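Local coordinates for protein farnesyl pyrophosphate synthase (Pseudomonas aeruginosa, PDB 3ZOU) that catalyses the formation of farnesyl diphosphate, probably by condensing geranyl diphosphate with isopentenyl diphosphate in a magnesium-dependent prenyl transfer, at residues A[4-7]-A[8-11]; A[209-212]-A[213-217]. All blocks are in the same frame, centred on the assembly; numbering follows the deposited sequence.

Contact 1 of 2, residues A[4-7]-A[8-11]; sequences AAYQ and ARCQ. With 6H6 (3-(2-oxo-1,3-benzoxazol-3(2H)-yl)propanoic acid), chain G.
Part of the lining of the pocket that holds the benzoxazolone propanoic acid fragment comes from Ala-4 and Gln-7, held by a turn near the start of helix 3-19 in which Gln-7 meets Gln-11 and Ala-4 bonds to Ala-8. Ala-4 CB approaches the ring carbonyl oxygen O1 of the fragment to 3.1 Å, a close approach that a short methyl side chain permits. Gln-7 lies alongside with its aliphatic part, Gln-7 CG being 3.8 Å from the fragment's C3. Its chain then bends at chi2 (-80°), which brings the amide back beside the helix and near Gln-11. The two amide planes stand 85° apart, and Gln-7 NE2 is 3.3 Å from Gln-11 NE2. Both nitrogens are donors and do not bond to each other: Gln-7 NE2 gives to Lys-45 O and Gln-11 NE2 to Gly-44 O, so the pair ties this helix to the loop before helix 47-58. Within the mainly alpha-helical prenyl synthase fold, Tyr-6 and Cys-10 pack on Tyr-53 of helix 47-58, and Gln-7 on Leu-50 of the same helix. Cys-10 SG makes an oblique sulfur-aromatic contact with Tyr-6, 4.0 Å from the ring centroid, by the CD2/CE2 rim. A small, polarisable thiol fits this buried spot, while Tyr-6 OH reaches Glu-57 for its hydrogen bond. On the same side of the ring plane, but by the CD1/CE1 rim, Arg-9 NH2 comes obliquely within 3.5 Å of Tyr-6 CD1. Four regular i to i+4 bonds hold the turn, among them Cys-10 N to Tyr-6 O at 3.0 Å.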
loop_
_atom_site.group_PDB
_atom_site.type_symbol
_atom_site.label_atom_id
_atom_site.label_comp_id
_atom_site.label_asym_id
_atom_site.label_seq_id
_atom_site.Cartn_x
_atom_site.Cartn_y
_atom_site.Cartn_z
ATOM N N ALA A 4 -21.723 -15.096 17.827
ATOM C CA ALA A 4 -20.604 -15.999 17.813
ATOM C C ALA A 4 -20.654 -16.859 16.549
ATOM O O ALA A 4 -19.634 -17.002 15.930
ATOM C CB ALA A 4 -20.574 -16.884 19.053
ATOM N N ALA A 5 -21.815 -17.379 16.168
ATOM C CA ALA A 5 -22.012 -18.142 14.938
ATOM C C ALA A 5 -21.770 -17.291 13.685
ATOM O O ALA A 5 -21.152 -17.739 12.713
ATOM C CB ALA A 5 -23.408 -18.729 14.874
ATOM N N TYR A 6 -22.184 -16.027 13.741
ATOM C CA TYR A 6 -22.015 -15.161 12.605
ATOM C C TYR A 6 -20.497 -14.893 12.462
ATOM O O TYR A 6 -19.951 -14.913 11.341
ATOM C CB TYR A 6 -22.795 -13.843 12.779
ATOM C CG TYR A 6 -22.842 -12.997 11.538
ATOM C CD1 TYR A 6 -23.794 -13.189 10.566
ATOM C CD2 TYR A 6 -21.894 -11.993 11.312
ATOM C CE1 TYR A 6 -23.846 -12.460 9.374
ATOM C CE2 TYR A 6 -21.926 -11.270 10.135
ATOM C CZ TYR A 6 -22.873 -11.457 9.180
ATOM O OH TYR A 6 -22.905 -10.769 8.031
ATOM N N GLN A 7 -19.847 -14.628 13.574
ATOM C CA GLN A 7 -18.394 -14.382 13.584
ATOM C C GLN A 7 -17.614 -15.606 13.042
ATOM O O GLN A 7 -16.732 -15.494 12.168
ATOM C CB GLN A 7 -17.918 -14.008 14.961
ATOM C CG GLN A 7 -16.451 -13.793 15.108
ATOM C CD GLN A 7 -15.609 -15.052 15.236
ATOM O OE1 GLN A 7 -16.030 -16.049 15.834
ATOM N NE2 GLN A 7 -14.363 -15.003 14.725
ATOM N N ALA A 8 -18.008 -16.791 13.480
ATOM C CA ALA A 8 -17.349 -18.011 12.976
ATOM C C ALA A 8 -17.534 -18.209 11.485
ATOM O O ALA A 8 -16.593 -18.614 10.808
ATOM C CB ALA A 8 -17.808 -19.233 13.760
ATOM N N ARG A 9 -18.726 -17.948 10.953
ATOM C CA ARG A 9 -18.999 -18.052 9.518
ATOM C C ARG A 9 -18.171 -17.041 8.692
ATOM O O ARG A 9 -17.588 -17.383 7.634
ATOM C CB ARG A 9 -20.473 -17.844 9.183
ATOM C CG ARG A 9 -21.360 -19.047 9.446
ATOM C CD ARG A 9 -22.656 -19.005 8.590
ATOM N NE ARG A 9 -23.252 -17.666 8.404
ATOM C CZ ARG A 9 -24.347 -17.179 9.020
ATOM N NH1 ARG A 9 -25.038 -17.895 9.918
ATOM N NH2 ARG A 9 -24.768 -15.949 8.728
ATOM N N CYS A 10 -18.110 -15.796 9.178
ATOM C CA CYS A 10 -17.320 -14.811 8.451
ATOM C C CYS A 10 -15.848 -15.174 8.514
ATOM O O CYS A 10 -15.128 -14.976 7.493
ATOM C CB CYS A 10 -17.541 -13.438 9.068
ATOM S SG CYS A 10 -19.190 -12.763 8.793
ATOM N N GLN A 11 -15.380 -15.652 9.664
ATOM C CA GLN A 11 -13.970 -16.046 9.843
ATOM C C GLN A 11 -13.632 -17.166 8.850
ATOM O O GLN A 11 -12.651 -17.091 8.117
ATOM C CB GLN A 11 -13.719 -16.497 11.301
ATOM C CG GLN A 11 -12.297 -16.855 11.630
ATOM C CD GLN A 11 -12.260 -17.330 13.076
ATOM O OE1 GLN A 11 -12.929 -18.303 13.399
ATOM N NE2 GLN A 11 -11.567 -16.639 13.941
HETATM O O 6H6 G . -14.545 -16.516 21.248
HETATM N N1 6H6 G . -16.974 -13.528 19.649
HETATM O O1 6H6 G . -19.022 -14.459 20.123
HETATM C C2 6H6 G . -18.294 -13.631 19.538
HETATM O O2 6H6 G . -18.734 -12.689 18.666
HETATM C C3 6H6 G . -17.664 -11.979 18.271
HETATM C C4 6H6 G . -17.592 -10.905 17.408
HETATM C C5 6H6 G . -16.322 -10.388 17.175
HETATM C C6 6H6 G . -15.201 -10.934 17.794
HETATM C C7 6H6 G . -15.260 -12.013 18.649
HETATM C C8 6H6 G . -16.527 -12.524 18.892
HETATM C C9 6H6 G . -16.142 -14.414 20.452
HETATM C C10 6H6 G . -15.951 -15.649 19.543
HETATM C C11 6H6 G . -14.852 -16.587 20.040
HETATM O OXT 6H6 G . -14.378 -17.389 19.200
#

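Contact 2 of 2, residues A[209-212]-A[213-217]; sequences ERYA and EAIGL
Residues 209-217 form an unbroken length of alpha-helix, in which the amides of Glu-213, Ala-214, Ile-215 and Gly-216 bond to the carbonyls four residues earlier, as with Ile-215 N to Tyr-211 O at 3.0 Å. On the buried flank Ile-215 lies against Tyr-211. Ile-215 CG2 sits over one face of the Tyr-211 ring, toward the rim, in a CH-pi contact 4.1 Å from the ring centroid. Ile-215 CD1 meets Tyr-211 CE1 at 3.6 Å. With chi1 at 60°, CG1 of the isoleucine takes the crowded position between backbone N and carbonyl carbon, and from there CD1 extends to the tyrosine. The branched chain thus offers two methyls to one ring, while Tyr-211 OH is satisfied by Leu-284 O. Another flank carries Glu-209 and Glu-213, whose carboxylates are inclined by 32° and bring their OE2 atoms to 3.7 Å. A water lies 2.9 Å from both Glu-209 OE2 and Glu-213 OE1 and can donate to either; with the long, weak ion pair of Glu-209 OE1 to Arg-191 it may offset part of the repulsion. The small methyl of Ala-212 lets the helix lie against Glu-187 of helix 171-196. Tyr-211 and Ile-215 pack on Leu-51 of helix 47-58, Ala-270 of helix 256-273 and residues of helix 282-293, as expected of a core helix in the alpha-helical bundle of polyprenyl synthases.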
loop_
_atom_site.group_PDB
_atom_site.type_symbol
_atom_site.label_atom_id
_atom_site.label_comp_id
_atom_site.label_asym_id
_atom_site.label_seq_id
_atom_site.Cartn_x
_atom_site.Cartn_y
_atom_site.Cartn_z
ATOM N N GLU A 209 -21.786 4.863 8.661
ATOM C CA GLU A 209 -20.622 5.568 9.235
ATOM C C GLU A 209 -20.770 5.967 10.716
ATOM O O GLU A 209 -19.864 5.740 11.511
ATOM C CB GLU A 209 -20.247 6.755 8.351
ATOM C CG GLU A 209 -19.081 7.528 8.925
ATOM C CD GLU A 209 -18.736 8.718 8.040
ATOM O OE1 GLU A 209 -18.092 8.515 6.982
ATOM O OE2 GLU A 209 -19.164 9.832 8.376
ATOM N N ARG A 210 -21.969 6.433 11.097
ATOM C CA ARG A 210 -22.254 6.721 12.483
ATOM C C ARG A 210 -22.135 5.451 13.347
ATOM O O ARG A 210 -21.609 5.501 14.478
ATOM C CB ARG A 210 -23.625 7.386 12.623
ATOM C CG ARG A 210 -23.633 8.786 12.112
ATOM C CD ARG A 210 -24.900 9.499 12.664
ATOM N NE ARG A 210 -26.111 8.957 12.152
ATOM C CZ ARG A 210 -26.592 9.174 10.921
ATOM N NH1 ARG A 210 -25.965 9.936 10.020
ATOM N NH2 ARG A 210 -27.722 8.609 10.558
ATOM N N TYR A 211 -22.712 4.375 12.833
ATOM C CA TYR A 211 -22.604 3.081 13.501
ATOM C C TYR A 211 -21.157 2.761 13.781
ATOM O O TYR A 211 -20.787 2.319 14.860
ATOM C CB TYR A 211 -23.352 2.012 12.657
ATOM C CG TYR A 211 -23.052 0.585 13.106
ATOM C CD1 TYR A 211 -21.950 -0.091 12.645
ATOM C CD2 TYR A 211 -23.806 -0.014 14.070
ATOM C CE1 TYR A 211 -21.624 -1.349 13.055
ATOM C CE2 TYR A 211 -23.489 -1.298 14.533
ATOM C CZ TYR A 211 -22.409 -1.980 14.018
ATOM O OH TYR A 211 -22.066 -3.218 14.483
ATOM N N ALA A 212 -20.360 2.823 12.715
ATOM C CA ALA A 212 -18.964 2.392 12.772
ATOM C C ALA A 212 -18.135 3.248 13.724
ATOM O O ALA A 212 -17.318 2.756 14.447
ATOM C CB ALA A 212 -18.409 2.451 11.344
ATOM N N GLU A 213 -18.382 4.556 13.718
ATOM C CA GLU A 213 -17.746 5.438 14.665
ATOM C C GLU A 213 -18.003 5.059 16.096
ATOM O O GLU A 213 -17.116 4.985 16.924
ATOM C CB GLU A 213 -18.207 6.895 14.425
ATOM C CG GLU A 213 -17.771 7.501 13.112
ATOM C CD GLU A 213 -18.461 8.819 12.712
ATOM O OE1 GLU A 213 -19.572 9.124 13.184
ATOM O OE2 GLU A 213 -17.893 9.524 11.851
ATOM N N ALA A 214 -19.273 4.778 16.347
ATOM C CA ALA A 214 -19.683 4.400 17.691
ATOM C C ALA A 214 -19.117 3.084 18.159
ATOM O O ALA A 214 -18.593 2.972 19.288
ATOM C CB ALA A 214 -21.210 4.470 17.781
ATOM N N ILE A 215 -19.191 2.022 17.356
ATOM C CA ILE A 215 -18.637 0.782 17.806
ATOM C C ILE A 215 -17.134 0.789 17.936
ATOM O O ILE A 215 -16.585 0.095 18.773
ATOM C CB ILE A 215 -19.071 -0.450 17.001
ATOM C CG1 ILE A 215 -18.678 -0.347 15.522
ATOM C CG2 ILE A 215 -20.554 -0.626 17.070
ATOM C CD1 ILE A 215 -18.519 -1.671 14.864
ATOM N N GLY A 216 -16.484 1.558 17.036
ATOM C CA GLY A 216 -15.003 1.655 17.148
ATOM C C GLY A 216 -14.558 2.202 18.484
ATOM O O GLY A 216 -13.690 1.663 19.127
ATOM N N LEU A 217 -15.248 3.218 18.969
ATOM C CA LEU A 217 -14.949 3.756 20.257
ATOM C C LEU A 217 -15.406 2.834 21.373
ATOM O O LEU A 217 -14.727 2.629 22.382
ATOM C CB LEU A 217 -15.550 5.154 20.446
ATOM C CG LEU A 217 -14.884 6.332 19.785
ATOM C CD1 LEU A 217 -15.568 7.565 20.457
ATOM C CD2 LEU A 217 -13.387 6.369 20.062
HETATM O O HOH W 1 -20.536 10.516 10.863
#

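Contact 1 comes first along the chain, on helix 3-19, and contact 2 much later, on helix 202-227; their centres are 20 Å apart and their nearest atoms about 9 Å, so they do not touch. Helix 47-58 joins them indirectly: contact 1 packs on its Leu-50, Tyr-53 and Ala-54, contact 2 on Leu-51. The fragment adjoins contact 1; contact 2 lies further off, its Ile-215 side chain about 9 Å away. Geranyl diphosphate lies about 11 Å from Gly-216 at the nearest atoms; Asp-84 and Asp-90 bind magnesium ions. The fragment site is thus distinct from the substrate site, bordered by helices 3-19, 47-58 and 282-293, consistent with a pocket at the bundle's edge.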